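Local coordinates for MOBA relate protein (Mycobacterium sp., PDB 2WAW), which is of unknown function but has a MobA-like nucleotidyltransferase domain of the GT-A type, consistent with transfer of a nucleotidyl group, at residues G68-L73 and L89-P94; E97-M102 and G144-L149; I126-Y131 and H137-S142. All coordinates share one frame; numbering follows the deposited sequence. Where two conformers were deposited one is given.

Contact 1: residues G68-L73 and L89-P94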
# COMPACT_ATOMS: atom_id res chain seq x y z
N GLY A 68 -6.30 -16.31 1.56
CA GLY A 68 -6.72 -15.89 0.27
C GLY A 68 -5.88 -14.82 -0.37
O GLY A 68 -6.15 -14.42 -1.45
N LEU A 69 -4.86 -14.37 0.34
CA LEU A 69 -3.95 -13.37 -0.15
C LEU A 69 -2.66 -14.01 -0.64
O LEU A 69 -2.31 -15.04 -0.18
CB LEU A 69 -3.65 -12.37 0.95
CG LEU A 69 -4.81 -11.73 1.67
CD1 LEU A 69 -4.36 -10.67 2.58
CD2 LEU A 69 -5.86 -11.24 0.80
N ASP A 70 -1.96 -13.38 -1.57
CA ASP A 70 -0.63 -13.83 -1.97
C ASP A 70 0.40 -13.15 -1.07
O ASP A 70 0.55 -11.92 -1.11
CB ASP A 70 -0.35 -13.51 -3.44
CG ASP A 70 -1.20 -14.34 -4.37
OD1 ASP A 70 -1.30 -15.57 -4.14
OD2 ASP A 70 -1.77 -13.77 -5.31
N ILE A 71 1.08 -13.95 -0.27
CA ILE A 71 2.03 -13.46 0.73
C ILE A 71 3.45 -13.54 0.19
O ILE A 71 3.92 -14.63 -0.17
CB ILE A 71 1.91 -14.27 2.05
CG1 ILE A 71 0.48 -14.17 2.61
CG2 ILE A 71 2.97 -13.87 3.07
CD1 ILE A 71 -0.07 -12.74 2.78
N VAL A 72 4.13 -12.40 0.15
CA VAL A 72 5.47 -12.32 -0.45
C VAL A 72 6.44 -11.97 0.69
O VAL A 72 6.33 -10.91 1.29
CB VAL A 72 5.49 -11.29 -1.59
CG1 VAL A 72 6.91 -11.08 -2.10
CG2 VAL A 72 4.57 -11.77 -2.75
N LEU A 73 7.36 -12.88 1.01
CA LEU A 73 8.23 -12.69 2.18
C LEU A 73 9.61 -12.27 1.72
O LEU A 73 10.17 -12.88 0.82
CB LEU A 73 8.34 -13.99 3.00
CG LEU A 73 7.07 -14.72 3.45
CD1 LEU A 73 7.40 -15.96 4.27
CD2 LEU A 73 6.18 -13.79 4.24
N LEU A 89 6.32 -7.86 -7.61
CA LEU A 89 6.02 -7.75 -9.05
C LEU A 89 6.05 -9.11 -9.74
O LEU A 89 5.26 -9.40 -10.67
CB LEU A 89 6.95 -6.72 -9.73
CG LEU A 89 6.71 -5.24 -9.35
CD1 LEU A 89 7.86 -4.35 -9.80
CD2 LEU A 89 5.39 -4.71 -9.90
N THR A 90 6.95 -9.97 -9.29
CA THR A 90 7.11 -11.29 -9.90
C THR A 90 5.86 -12.18 -9.72
O THR A 90 5.63 -13.13 -10.49
CB THR A 90 8.39 -11.99 -9.38
OG1 THR A 90 8.23 -12.40 -8.02
CG2 THR A 90 9.58 -11.04 -9.48
N TRP A 91 5.05 -11.84 -8.72
CA TRP A 91 3.82 -12.55 -8.36
C TRP A 91 2.55 -12.01 -9.00
O TRP A 91 1.49 -12.63 -8.90
CB TRP A 91 3.60 -12.49 -6.85
CG TRP A 91 4.45 -13.38 -6.03
CD1 TRP A 91 5.80 -13.29 -5.84
CD2 TRP A 91 3.99 -14.46 -5.21
NE1 TRP A 91 6.22 -14.29 -4.98
CE2 TRP A 91 5.12 -15.01 -4.57
CE3 TRP A 91 2.73 -15.02 -4.96
CZ2 TRP A 91 5.04 -16.11 -3.70
CZ3 TRP A 91 2.64 -16.12 -4.09
CH2 TRP A 91 3.79 -16.65 -3.48
N VAL A 92 2.63 -10.84 -9.63
CA VAL A 92 1.46 -10.20 -10.24
C VAL A 92 0.91 -11.06 -11.38
O VAL A 92 1.67 -11.49 -12.25
CB VAL A 92 1.80 -8.79 -10.75
CG1 VAL A 92 0.61 -8.16 -11.46
CG2 VAL A 92 2.21 -7.90 -9.56
N ASP A 93 -0.37 -11.33 -11.34
CA ASP A 93 -1.10 -12.10 -12.39
C ASP A 93 -0.83 -11.45 -13.78
O ASP A 93 -0.99 -10.31 -13.93
CB ASP A 93 -2.61 -12.16 -12.03
CG ASP A 93 -3.40 -13.22 -12.84
OD1 ASP A 93 -3.32 -13.24 -14.08
OD2 ASP A 93 -4.17 -14.00 -12.22
N PRO A 94 -0.51 -12.25 -14.79
CA PRO A 94 -0.37 -11.65 -16.12
C PRO A 94 -1.60 -10.90 -16.65
O PRO A 94 -1.45 -9.98 -17.47
CB PRO A 94 -0.06 -12.86 -17.02
CG PRO A 94 0.51 -13.89 -16.10
CD PRO A 94 -0.15 -13.68 -14.78

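Contact 2: residues E97-M102 and G144-L149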
# COMPACT_ATOMS: atom_id res chain seq x y z
N GLU A 97 -3.67 -5.35 -15.63
CA GLU A 97 -3.25 -4.24 -16.50
C GLU A 97 -2.38 -3.23 -15.73
O GLU A 97 -1.68 -2.41 -16.32
CB GLU A 97 -4.49 -3.50 -17.07
CG GLU A 97 -5.23 -4.27 -18.17
CD GLU A 97 -6.58 -3.65 -18.54
OE1 GLU A 97 -6.95 -2.58 -18.01
OE2 GLU A 97 -7.27 -4.26 -19.38
N GLY A 98 -2.45 -3.31 -14.42
CA GLY A 98 -1.60 -2.49 -13.56
C GLY A 98 -1.80 -2.93 -12.13
O GLY A 98 -2.58 -3.86 -11.84
N ILE A 99 -1.10 -2.25 -11.22
CA ILE A 99 -1.27 -2.52 -9.81
C ILE A 99 -1.68 -1.26 -9.11
O ILE A 99 -1.42 -0.17 -9.60
CB ILE A 99 0.03 -3.06 -9.14
CG1 ILE A 99 1.19 -2.02 -9.25
CG2 ILE A 99 0.36 -4.46 -9.70
CD1 ILE A 99 2.49 -2.46 -8.55
N VAL A 100 -2.32 -1.44 -7.96
CA VAL A 100 -2.54 -0.36 -7.02
C VAL A 100 -1.67 -0.61 -5.80
O VAL A 100 -1.74 -1.69 -5.19
CB VAL A 100 -4.03 -0.23 -6.63
CG1 VAL A 100 -4.23 0.73 -5.44
CG2 VAL A 100 -4.87 0.19 -7.83
N LEU A 101 -0.85 0.38 -5.46
CA LEU A 101 0.11 0.31 -4.34
C LEU A 101 -0.40 1.04 -3.13
O LEU A 101 -0.82 2.18 -3.22
CB LEU A 101 1.43 0.97 -4.75
CG LEU A 101 2.30 0.32 -5.82
CD1 LEU A 101 3.45 1.26 -6.15
CD2 LEU A 101 2.82 -1.03 -5.33
N MET A 102 -0.34 0.36 -1.99
CA MET A 102 -0.64 1.05 -0.75
C MET A 102 0.23 0.50 0.35
O MET A 102 0.89 -0.53 0.19
CB MET A 102 -2.11 0.90 -0.40
CG MET A 102 -2.43 -0.39 0.27
SD MET A 102 -4.20 -0.51 0.47
CE MET A 102 -4.65 -1.43 -1.01
N GLY A 144 3.06 -1.30 -18.20
CA GLY A 144 4.12 -0.77 -19.06
C GLY A 144 5.34 -0.23 -18.34
O GLY A 144 6.44 -0.20 -18.90
N VAL A 145 5.17 0.18 -17.08
CA VAL A 145 6.31 0.68 -16.31
C VAL A 145 6.71 -0.21 -15.11
O VAL A 145 7.45 0.22 -14.21
CB VAL A 145 6.12 2.16 -15.91
CG1 VAL A 145 6.15 3.04 -17.17
CG2 VAL A 145 4.82 2.36 -15.17
N PHE A 146 6.21 -1.44 -15.11
CA PHE A 146 6.65 -2.44 -14.13
C PHE A 146 8.18 -2.56 -14.08
O PHE A 146 8.75 -2.69 -13.01
CB PHE A 146 6.03 -3.82 -14.41
CG PHE A 146 4.59 -3.98 -13.96
CD1 PHE A 146 3.86 -2.92 -13.41
CD2 PHE A 146 3.96 -5.23 -14.12
CE1 PHE A 146 2.53 -3.10 -13.02
CE2 PHE A 146 2.64 -5.43 -13.74
CZ PHE A 146 1.90 -4.35 -13.18
N GLY A 147 8.83 -2.51 -15.24
CA GLY A 147 10.31 -2.54 -15.29
C GLY A 147 10.98 -1.41 -14.52
O GLY A 147 11.96 -1.63 -13.80
N ASP A 148 10.44 -0.20 -14.65
CA ASP A 148 10.97 0.97 -13.93
C ASP A 148 10.77 0.88 -12.41
O ASP A 148 11.66 1.26 -11.64
CB ASP A 148 10.34 2.26 -14.49
CG ASP A 148 10.51 2.38 -16.00
OD1 ASP A 148 11.46 3.07 -16.43
OD2 ASP A 148 9.74 1.75 -16.76
N LEU A 149 9.61 0.39 -11.99
CA LEU A 149 9.34 0.11 -10.59
C LEU A 149 10.37 -0.84 -10.02
O LEU A 149 10.88 -0.63 -8.92
CB LEU A 149 7.99 -0.56 -10.41
CG LEU A 149 6.74 0.26 -10.17
CD1 LEU A 149 5.69 -0.72 -9.71
CD2 LEU A 149 6.95 1.35 -9.12

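Contact 3: residues I126-Y131 and H137-S142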
# COMPACT_ATOMS: atom_id res chain seq x y z
N ILE A 126 0.92 6.28 -14.92
CA ILE A 126 0.86 6.31 -13.46
C ILE A 126 -0.33 7.18 -13.06
O ILE A 126 -0.65 8.14 -13.75
CB ILE A 126 2.15 6.93 -12.85
CG1 ILE A 126 3.36 6.05 -13.18
CG2 ILE A 126 2.00 7.15 -11.34
CD1 ILE A 126 4.71 6.69 -12.86
N ALA A 127 -1.01 6.82 -11.98
CA ALA A 127 -1.98 7.77 -11.40
C ALA A 127 -1.80 7.84 -9.90
O ALA A 127 -1.32 6.88 -9.27
CB ALA A 127 -3.38 7.37 -11.76
N VAL A 128 -2.19 8.97 -9.32
CA VAL A 128 -2.04 9.18 -7.87
C VAL A 128 -3.29 9.83 -7.31
O VAL A 128 -4.03 10.48 -8.05
CB VAL A 128 -0.79 10.04 -7.54
CG1 VAL A 128 0.48 9.39 -8.09
CG2 VAL A 128 -0.96 11.48 -8.05
N CYS A 129 -3.54 9.64 -6.02
CA CYS A 129 -4.63 10.37 -5.38
C CYS A 129 -4.17 11.76 -4.96
O CYS A 129 -3.10 11.93 -4.37
CB CYS A 129 -5.15 9.60 -4.18
SG CYS A 129 -6.04 8.08 -4.68
N GLU A 130 -4.99 12.74 -5.28
CA GLU A 130 -4.74 14.11 -4.88
C GLU A 130 -5.75 14.49 -3.83
O GLU A 130 -6.93 14.70 -4.12
CB GLU A 130 -4.81 15.05 -6.08
CG GLU A 130 -4.48 16.48 -5.70
CD GLU A 130 -4.35 17.38 -6.91
OE1 GLU A 130 -5.24 17.34 -7.79
OE2 GLU A 130 -3.37 18.14 -6.96
N TYR A 131 -5.27 14.55 -2.59
CA TYR A 131 -6.10 14.90 -1.45
C TYR A 131 -6.09 16.42 -1.25
O TYR A 131 -5.39 17.15 -1.96
CB TYR A 131 -5.53 14.20 -0.22
CG TYR A 131 -5.57 12.69 -0.32
CD1 TYR A 131 -6.70 11.99 0.09
CD2 TYR A 131 -4.48 11.98 -0.80
CE1 TYR A 131 -6.76 10.61 0.03
CE2 TYR A 131 -4.53 10.58 -0.87
CZ TYR A 131 -5.67 9.91 -0.45
OH TYR A 131 -5.78 8.54 -0.49
N HIS A 137 -0.79 8.00 -1.39
CA HIS A 137 -1.33 6.68 -1.68
C HIS A 137 -2.85 6.67 -1.56
O HIS A 137 -3.42 7.50 -0.84
CB HIS A 137 -0.76 5.64 -0.70
CG HIS A 137 0.70 5.35 -0.89
ND1 HIS A 137 1.69 6.10 -0.28
CD2 HIS A 137 1.34 4.40 -1.61
CE1 HIS A 137 2.87 5.62 -0.63
NE2 HIS A 137 2.69 4.59 -1.43
N PRO A 138 -3.52 5.77 -2.30
CA PRO A 138 -2.98 4.74 -3.21
C PRO A 138 -2.46 5.28 -4.54
O PRO A 138 -2.92 6.35 -5.03
CB PRO A 138 -4.17 3.78 -3.40
CG PRO A 138 -5.40 4.69 -3.25
CD PRO A 138 -4.99 5.71 -2.21
N PHE A 139 -1.49 4.54 -5.12
CA PHE A 139 -0.93 4.87 -6.43
C PHE A 139 -1.34 3.80 -7.43
O PHE A 139 -1.48 2.63 -7.07
CB PHE A 139 0.60 4.91 -6.41
CG PHE A 139 1.21 5.97 -5.52
CD1 PHE A 139 0.55 7.17 -5.26
CD2 PHE A 139 2.47 5.75 -4.99
CE1 PHE A 139 1.16 8.16 -4.46
CE2 PHE A 139 3.09 6.72 -4.19
CZ PHE A 139 2.43 7.91 -3.92
N TRP A 140 -1.55 4.20 -8.69
CA TRP A 140 -1.72 3.25 -9.78
C TRP A 140 -0.47 3.24 -10.61
O TRP A 140 0.05 4.29 -10.95
CB TRP A 140 -2.93 3.66 -10.63
CG TRP A 140 -2.93 3.14 -12.04
CD1 TRP A 140 -2.44 3.76 -13.15
CD2 TRP A 140 -3.50 1.90 -12.50
NE1 TRP A 140 -2.66 2.99 -14.27
CE2 TRP A 140 -3.30 1.84 -13.89
CE3 TRP A 140 -4.15 0.83 -11.85
CZ2 TRP A 140 -3.74 0.74 -14.67
CZ3 TRP A 140 -4.58 -0.25 -12.61
CH2 TRP A 140 -4.37 -0.29 -14.01
N VAL A 141 0.00 2.04 -10.96
CA VAL A 141 1.13 1.88 -11.88
C VAL A 141 0.76 0.85 -12.94
O VAL A 141 0.45 -0.31 -12.61
CB VAL A 141 2.42 1.46 -11.15
CG1 VAL A 141 3.61 1.41 -12.13
CG2 VAL A 141 2.72 2.44 -10.01
N SER A 142 0.84 1.27 -14.21
CA SER A 142 0.45 0.46 -15.34
C SER A 142 1.54 -0.57 -15.61
O SER A 142 2.70 -0.34 -15.28
CB SER A 142 0.25 1.36 -16.58
OG SER A 142 1.48 1.96 -16.95

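Contact 1: residues G68-L73 and L89-P94
Asp70 and Trp91 are the closest backbone points of this contact, with CA atoms 7.9 Å apart, so the gap is bridged by side chains. Trp91 follows helix 84-90 and lays its indole on strand 70-73. Its CG stands anti to the carbonyl carbon (chi1 -76°), and this sends the ring toward the strand. Val72 CG2 sits over one face of the indole. It lies 3.5 Å from the centroid of the five-membered ring and only 3° off the ring normal, a CH-pi contact. The methyl is almost evenly spaced from the pyrrole atoms, with Trp91 CG at 3.7 Å. Ile71 O lies over the same face, near the six-membered ring, 3.9 Å from Trp91 CH2. Strand 70-73 is an outermost strand of the mixed sheet in this GT-A type alpha/beta fold. Its inner neighbour is strand 48-53, where Val72 also touches Ile50. Asp70 meets the benzene part of the indole obliquely. Asp70 CB is 3.8 Å from Trp91 CE3, and the carboxylate plane is turned 49° from the ring. The polar end of Asp70 has another partner, for OD2 accepts a hydrogen bond from Gln48 NE2. The same amide nitrogen also bonds to Trp91 O, and Gln48 OE1 accepts from Asp93 N.

Contact 2: residues E97-M102 and G144-L149
Ile99 faces two side chains of the segment that carries helix 146-150, and it meets each with a different branch. Its CD1 reaches toward Leu149 CD1, and the two methyls meet tip to tip at 3.8 Å. Its CG2 goes to the phenyl group, 3.8 Å from Phe146 CZ. Ile99 and Phe146 lie at a slant to each other. The first torsion of Ile99 (chi1 61°) puts CG1 between the backbone N and the carbonyl carbon. This carries CD1 out to the leucine and leaves CG2 beside the backbone N, near the phenyl tip. The helix lies over one face of the central sheet, as helices do in the alpha/beta sandwich of GT-A folds, and strand 98-103 is an inner strand of that sheet. Val145 is the N-cap residue, and Leu149 N bonds back to Val145 O at 3.1 Å in the first turn. Phe146 and Leu149 are three residues apart, and both reach the strand. The far end of the phenyl ring also touches the backbone, with Phe146 CZ 4.0 Å from Gly98 CA. Leu89 of helix 84-90 packs on both Ile99 and Leu149. Leu85 of the same helix touches Leu149 and Leu101, and Val141 of the neighbouring strand touches these same two leucines.

Contact 3: residues I126-Y131 and H137-S142
With chi1 at -63°, the Tyr131 side chain swings its phenol across to the corner of the chain at His137. There Tyr131 OH donates to His137 O at 2.6 Å, in the carbonyl plane and on a lone pair. A chi1 of 157° turns the Trp140 side chain away from its own N, which brings the indole edge beside Ala127, with Trp140 CD1 3.6 Å from Ala127 N. The two strands form an antiparallel beta hairpin in the mixed sheet. Ala127 and Trp140 are a hydrogen-bonded pair: Ala127 N gives to Trp140 O at 2.9 Å, and Trp140 N gives to Ala127 O at 2.8 Å. Farther along, Cys129 N to Pro138 O is weak and bent. On one face of the sheet, Val128 CG1 packs obliquely on the Phe139 ring, 3.6 Å from CD1, and Ile162 of helix 158-163 touches both residues. On the other face lie Ala127 and Trp140, with Leu117 of helix 111-121 against both. Pro138 follows a cis peptide bond, and its CD lies 3.6 Å from Cys129 SG. The same proline carbon is 3.4 Å from Tyr131 OH. The pairing is regular at Ala127 and Trp140 and irregular at Cys129 and Pro138, where the cis-proline has no N-H to return; Cys129 bonds on to Gly136. A phenol hydroxyl serves the carbonyl of His137, which ties the tyrosine side chain to this corner.

How the contacts relate
From the N terminus, contact 1 closes first: strand 70-73, at one edge of the sheet, meets the residue after helix 84-90. The chain then enters strand 98-103, which opens contact 2. Helix 111-121 and the hairpin follow before helix 146-150 returns to that strand. Contact 3 is nested inside this loop, and contact 1 precedes both in series. Contacts 1 and 2 touch through Val92, which packs on Ile99, and through Leu89. Contacts 2 and 3 share the sheet, with probable hydrogen bonds from Ile99 N to Val141 O and from Leu101 N to Phe139 O. Contacts 1 and 3 do not touch; their nearest atoms are about 7 Å apart.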